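Long-range contacts in iron superoxide dismutase (Trypanosoma cruzi, PDB 2GPC), which probably catalyses the dismutation of superoxide into molecular oxygen and hydrogen peroxide at a mononuclear iron centre: residues 21-26 with 167-172; 71-76 with 144-149. All blocks are in the same frame, centred on the assembly; numbering follows the deposited sequence.

Interaction 1: 21-26 with 167-172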
# COMPACT_ATOMS: atom_id res chain seq x y z
N LYS A 21 -10.53 -18.12 -6.30
CA LYS A 21 -11.05 -17.53 -7.52
C LYS A 21 -11.37 -16.05 -7.34
O LYS A 21 -11.04 -15.24 -8.21
CB LYS A 21 -12.30 -18.28 -8.01
CG LYS A 21 -12.72 -17.88 -9.42
CD LYS A 21 -13.89 -18.73 -9.92
CE LYS A 21 -14.14 -18.50 -11.40
NZ LYS A 21 -15.45 -19.06 -11.84
N GLN A 22 -11.98 -15.69 -6.22
CA GLN A 22 -12.39 -14.31 -5.98
C GLN A 22 -11.18 -13.39 -5.78
O GLN A 22 -11.13 -12.32 -6.37
CB GLN A 22 -13.40 -14.24 -4.82
CG GLN A 22 -13.79 -12.84 -4.37
CD GLN A 22 -14.64 -12.07 -5.39
OE1 GLN A 22 -14.93 -12.56 -6.49
NE2 GLN A 22 -15.06 -10.88 -5.00
N GLN A 23 -10.20 -13.81 -4.98
CA GLN A 23 -8.97 -13.03 -4.77
C GLN A 23 -8.23 -12.80 -6.08
O GLN A 23 -7.76 -11.70 -6.36
CB GLN A 23 -8.05 -13.75 -3.77
CG GLN A 23 -6.68 -13.14 -3.56
CD GLN A 23 -6.73 -11.79 -2.87
OE1 GLN A 23 -6.74 -11.73 -1.65
NE2 GLN A 23 -6.78 -10.72 -3.65
N VAL A 24 -8.12 -13.86 -6.87
CA VAL A 24 -7.41 -13.80 -8.14
C VAL A 24 -8.19 -12.95 -9.14
O VAL A 24 -7.60 -12.15 -9.85
CB VAL A 24 -7.15 -15.21 -8.70
CG1 VAL A 24 -6.71 -15.15 -10.17
CG2 VAL A 24 -6.10 -15.92 -7.85
N THR A 25 -9.51 -13.11 -9.17
CA THR A 25 -10.36 -12.38 -10.12
C THR A 25 -10.31 -10.87 -9.92
O THR A 25 -10.16 -10.12 -10.88
CB THR A 25 -11.82 -12.88 -10.02
OG1 THR A 25 -11.89 -14.23 -10.49
CG2 THR A 25 -12.73 -12.11 -10.97
N LEU A 26 -10.46 -10.43 -8.68
CA LEU A 26 -10.34 -9.01 -8.37
C LEU A 26 -8.95 -8.51 -8.74
O LEU A 26 -8.81 -7.47 -9.38
CB LEU A 26 -10.62 -8.74 -6.88
CG LEU A 26 -12.07 -8.86 -6.44
CD1 LEU A 26 -12.10 -8.96 -4.93
CD2 LEU A 26 -12.93 -7.70 -6.92
N TYR A 167 -5.58 -9.37 0.62
CA TYR A 167 -6.51 -8.97 1.68
C TYR A 167 -7.83 -9.74 1.64
O TYR A 167 -8.45 -9.98 2.67
CB TYR A 167 -6.78 -7.46 1.66
CG TYR A 167 -6.87 -6.92 3.08
CD1 TYR A 167 -5.71 -6.64 3.80
CD2 TYR A 167 -8.09 -6.79 3.71
CE1 TYR A 167 -5.77 -6.18 5.10
CE2 TYR A 167 -8.17 -6.34 5.02
CZ TYR A 167 -7.00 -6.04 5.71
OH TYR A 167 -7.05 -5.60 7.00
N VAL A 168 -8.24 -10.13 0.44
CA VAL A 168 -9.49 -10.86 0.26
C VAL A 168 -9.44 -12.20 1.00
O VAL A 168 -10.39 -12.56 1.71
CB VAL A 168 -9.79 -11.06 -1.25
CG1 VAL A 168 -11.07 -11.86 -1.45
CG2 VAL A 168 -9.85 -9.71 -1.95
N ASP A 169 -8.33 -12.93 0.86
CA ASP A 169 -8.23 -14.26 1.45
C ASP A 169 -7.61 -14.26 2.85
O ASP A 169 -7.94 -15.12 3.67
CB ASP A 169 -7.37 -15.17 0.57
CG ASP A 169 -8.09 -15.68 -0.64
OD1 ASP A 169 -9.26 -15.32 -0.90
OD2 ASP A 169 -7.53 -16.50 -1.41
N TYR A 170 -6.69 -13.33 3.09
CA TYR A 170 -5.81 -13.37 4.26
C TYR A 170 -6.00 -12.19 5.20
O TYR A 170 -5.46 -12.19 6.30
CB TYR A 170 -4.35 -13.47 3.80
CG TYR A 170 -4.07 -14.80 3.16
CD1 TYR A 170 -3.66 -15.89 3.93
CD2 TYR A 170 -4.30 -15.00 1.80
CE1 TYR A 170 -3.46 -17.13 3.35
CE2 TYR A 170 -4.10 -16.23 1.21
CZ TYR A 170 -3.68 -17.30 2.00
OH TYR A 170 -3.49 -18.53 1.44
N LYS A 171 -6.80 -11.21 4.78
CA LYS A 171 -6.92 -9.93 5.48
C LYS A 171 -5.51 -9.41 5.82
O LYS A 171 -4.67 -9.33 4.94
CB LYS A 171 -7.84 -10.08 6.71
CG LYS A 171 -9.30 -10.43 6.36
CD LYS A 171 -9.78 -11.68 7.08
CE LYS A 171 -11.23 -12.02 6.71
NZ LYS A 171 -11.39 -13.50 6.52
N ASN A 172 -5.26 -9.05 7.08
CA ASN A 172 -3.97 -8.48 7.50
C ASN A 172 -2.80 -9.47 7.55
O ASN A 172 -1.65 -9.05 7.73
CB ASN A 172 -4.10 -7.89 8.90
CG ASN A 172 -4.46 -8.95 9.94
OD1 ASN A 172 -3.61 -9.40 10.72
ND2 ASN A 172 -5.71 -9.36 9.92
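Gln23 lays its side-chain amide against the short helix 167-170, where Val168 and Asp169 receive it. A hydrogen bond runs from the backbone N of Asp169 to OE1 of Gln23, at 3.2 Å and with an N-H...O angle of 148°; the N-H comes in tilted from the plane of the amide. The Gln23 chain starts with CG anti to its own backbone N (chi1 174°) and then bends at chi2, which carries the amide over to the other helix. The same oxygen stands 3.0 Å from the backbone N of Val168. NE2, the other branch of the amide, makes a weak hydrogen bond to the carbonyl of the iron ligand His164.

Val168 packs its CB and CG2 against the amide of Gln23, CB lying 3.5 Å from Gln23 CD, as the two side chains slide past each other in opposite directions. The apolar contact is with Leu26, whose CD1 meets Val168 CG2 at 3.8 Å; CG1 touches Gln22 CG more loosely, at 4.1 Å.

The carboxylate of Asp169 rests against the aliphatic root of Gln23, OD1 lying 3.5 Å from CB, with its plane turned 67° from the amide. Its strongest polar partner lies outside the two segments: OD1 bonds to Ser20 OG, which also bonds to the backbone N of Gln23, so serine and aspartate tie the start of helix 21-44 to the same short helix. The end of the Tyr167 side chain leads away, and its hydroxyl bonds to His31 of the second subunit.

This is the interface between the N-terminal alpha-hairpin and the C-terminal domain of the iron/manganese superoxide dismutase fold, met here beside the dimer contact, with the Gln23 side chain about 8 Å from the iron.

Interaction 2: 71-76 with 144-149; sequences QIFNHT and AGCPLT. With FE2 (Fe (II) ion), chain C.
Asn74 points its amide from helix 63-80 at the backbone of Ala144 and Gly145, and supplies the polar part of the contact. Its ND2 donates to Gly145 O at 3.2 Å, approaching from above the carbonyl plane, and makes a weak bond to Ala144 O at 3.4 Å. A chi1 of -66° sends the amide across, and chi2 of -19° turns ND2 to these two successive carbonyls and OD1 toward Cys146. Gly145 O also accepts from Thr141.

One turn earlier, Gln71 folds at chi2 and packs CG against the methyl of Ala144, 3.7 Å from CB. Its amide is held elsewhere, NE2 by Tyr35 and OE1 by Trp124; NE2 also gives a weak bond to the water on the iron.

The aromatic part belongs to Phe73. Leu148 CD1 sits over one face of the ring in a CH-pi contact, 4.0 Å from the centroid and 21° off the normal, the two side chains meeting tip to tip. Cys146 SG comes obliquely to the same ring, 3.7 Å from CD2, as a sulfur-aromatic contact.

Behind this surface the helix carries His75, whose NE2 binds the iron at 2.1 Å. ND1 donates to Gln71 O at 2.6 Å, nearly in the ring plane, which fixes the imidazole's rotation and would be expected to strengthen its donation to the metal. His27, Asp160, His164 and the water complete the site.

Helix 63-80 thus lies between helix 21-44, which packs on Ile72 and Thr76, and the loop joining strands 135-142 and 153-160. Helix 54-60 touches both Phe73 and Leu148, Trp126 of strand 123-130 touches Asn74 and Pro147, and Phe120 of the second subunit packs on Gln71 and Ala144.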
# COMPACT_ATOMS: atom_id res chain seq x y z
N GLN A 71 3.57 -1.69 -13.34
CA GLN A 71 2.60 -2.53 -12.65
C GLN A 71 2.09 -3.62 -13.58
O GLN A 71 1.83 -4.73 -13.14
CB GLN A 71 1.43 -1.72 -12.08
CG GLN A 71 1.78 -0.92 -10.82
CD GLN A 71 2.07 -1.80 -9.62
OE1 GLN A 71 3.17 -2.31 -9.49
NE2 GLN A 71 1.08 -1.98 -8.75
N ILE A 72 1.95 -3.30 -14.86
CA ILE A 72 1.57 -4.29 -15.85
C ILE A 72 2.62 -5.40 -15.98
O ILE A 72 2.29 -6.58 -15.97
CB ILE A 72 1.29 -3.60 -17.21
CG1 ILE A 72 -0.02 -2.80 -17.12
CG2 ILE A 72 1.18 -4.63 -18.33
CD1 ILE A 72 -0.23 -1.82 -18.26
N PHE A 73 3.88 -5.01 -16.12
CA PHE A 73 4.98 -5.98 -16.19
C PHE A 73 5.07 -6.81 -14.90
O PHE A 73 5.16 -8.05 -14.96
CB PHE A 73 6.31 -5.26 -16.47
CG PHE A 73 7.51 -6.16 -16.44
CD1 PHE A 73 8.02 -6.70 -17.61
CD2 PHE A 73 8.11 -6.48 -15.24
CE1 PHE A 73 9.13 -7.53 -17.58
CE2 PHE A 73 9.22 -7.30 -15.20
CZ PHE A 73 9.73 -7.84 -16.38
N ASN A 74 5.03 -6.14 -13.75
CA ASN A 74 5.21 -6.83 -12.46
C ASN A 74 4.10 -7.86 -12.22
O ASN A 74 4.37 -8.95 -11.73
CB ASN A 74 5.25 -5.84 -11.28
CG ASN A 74 6.45 -4.91 -11.30
OD1 ASN A 74 7.44 -5.19 -11.97
ND2 ASN A 74 6.37 -3.80 -10.56
N HIS A 75 2.87 -7.53 -12.58
CA HIS A 75 1.74 -8.43 -12.36
C HIS A 75 1.83 -9.65 -13.26
O HIS A 75 1.63 -10.77 -12.81
CB HIS A 75 0.39 -7.71 -12.53
CG HIS A 75 0.01 -6.91 -11.33
ND1 HIS A 75 0.54 -5.67 -11.07
CD2 HIS A 75 -0.79 -7.21 -10.27
CE1 HIS A 75 0.07 -5.22 -9.92
NE2 HIS A 75 -0.74 -6.13 -9.42
N THR A 76 2.17 -9.44 -14.52
CA THR A 76 2.36 -10.57 -15.44
C THR A 76 3.46 -11.50 -14.94
O THR A 76 3.29 -12.72 -14.93
CB THR A 76 2.62 -10.09 -16.88
OG1 THR A 76 1.42 -9.56 -17.45
CG2 THR A 76 2.97 -11.26 -17.81
N ALA A 144 5.47 0.70 -7.50
CA ALA A 144 5.54 0.08 -8.83
C ALA A 144 6.98 -0.17 -9.26
O ALA A 144 7.22 -0.56 -10.39
CB ALA A 144 4.82 0.96 -9.86
N GLY A 145 7.93 0.05 -8.35
CA GLY A 145 9.33 -0.23 -8.59
C GLY A 145 9.51 -1.54 -9.34
O GLY A 145 8.87 -2.56 -9.03
N CYS A 146 10.39 -1.50 -10.33
CA CYS A 146 10.61 -2.61 -11.23
C CYS A 146 12.11 -2.82 -11.44
O CYS A 146 12.82 -1.86 -11.73
CB CYS A 146 9.93 -2.30 -12.56
SG CYS A 146 9.99 -3.66 -13.75
N PRO A 147 12.61 -4.05 -11.31
CA PRO A 147 14.04 -4.34 -11.50
C PRO A 147 14.57 -3.92 -12.86
O PRO A 147 15.76 -3.63 -12.92
CB PRO A 147 14.13 -5.87 -11.34
CG PRO A 147 12.89 -6.27 -10.65
CD PRO A 147 11.85 -5.27 -10.96
N LEU A 148 13.74 -3.85 -13.90
CA LEU A 148 14.19 -3.38 -15.23
C LEU A 148 14.86 -1.99 -15.24
O LEU A 148 15.60 -1.69 -16.18
CB LEU A 148 13.04 -3.41 -16.25
CG LEU A 148 12.38 -4.77 -16.51
CD1 LEU A 148 11.55 -4.72 -17.78
CD2 LEU A 148 13.37 -5.92 -16.57
N THR A 149 14.62 -1.15 -14.24
CA THR A 149 15.32 0.14 -14.17
C THR A 149 16.78 -0.00 -13.72
O THR A 149 17.54 0.95 -13.81
CB THR A 149 14.59 1.16 -13.23
OG1 THR A 149 14.47 0.62 -11.91
CG2 THR A 149 13.15 1.40 -13.69
FE FE2 C . -1.11 -6.36 -7.36
O HOH W 1 0.45 -4.76 -6.96

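Both contacts join the alpha-hairpin domain to the C-terminal domain, and both are partly buried. The centre of interaction 2 lies about 7 Å from the centre of the chain, and none of its touching residues is exposed; that of interaction 1 lies about 16 Å out, nearer the surface, with Gln22 exposed. Their nearest atoms are about 8 Å apart, so the two do not touch. In each, a side-chain amide from a hairpin helix bonds to backbone of the other domain, with the roles reversed: Gln23 accepts, Asn74 donates. Aliphatic packing accompanies the first, aromatic and sulfur contacts the second. Interaction 2 carries an iron ligand; interaction 1 holds none, but its segments lie next to His27 and close after His164 in sequence. Both reach the second subunit.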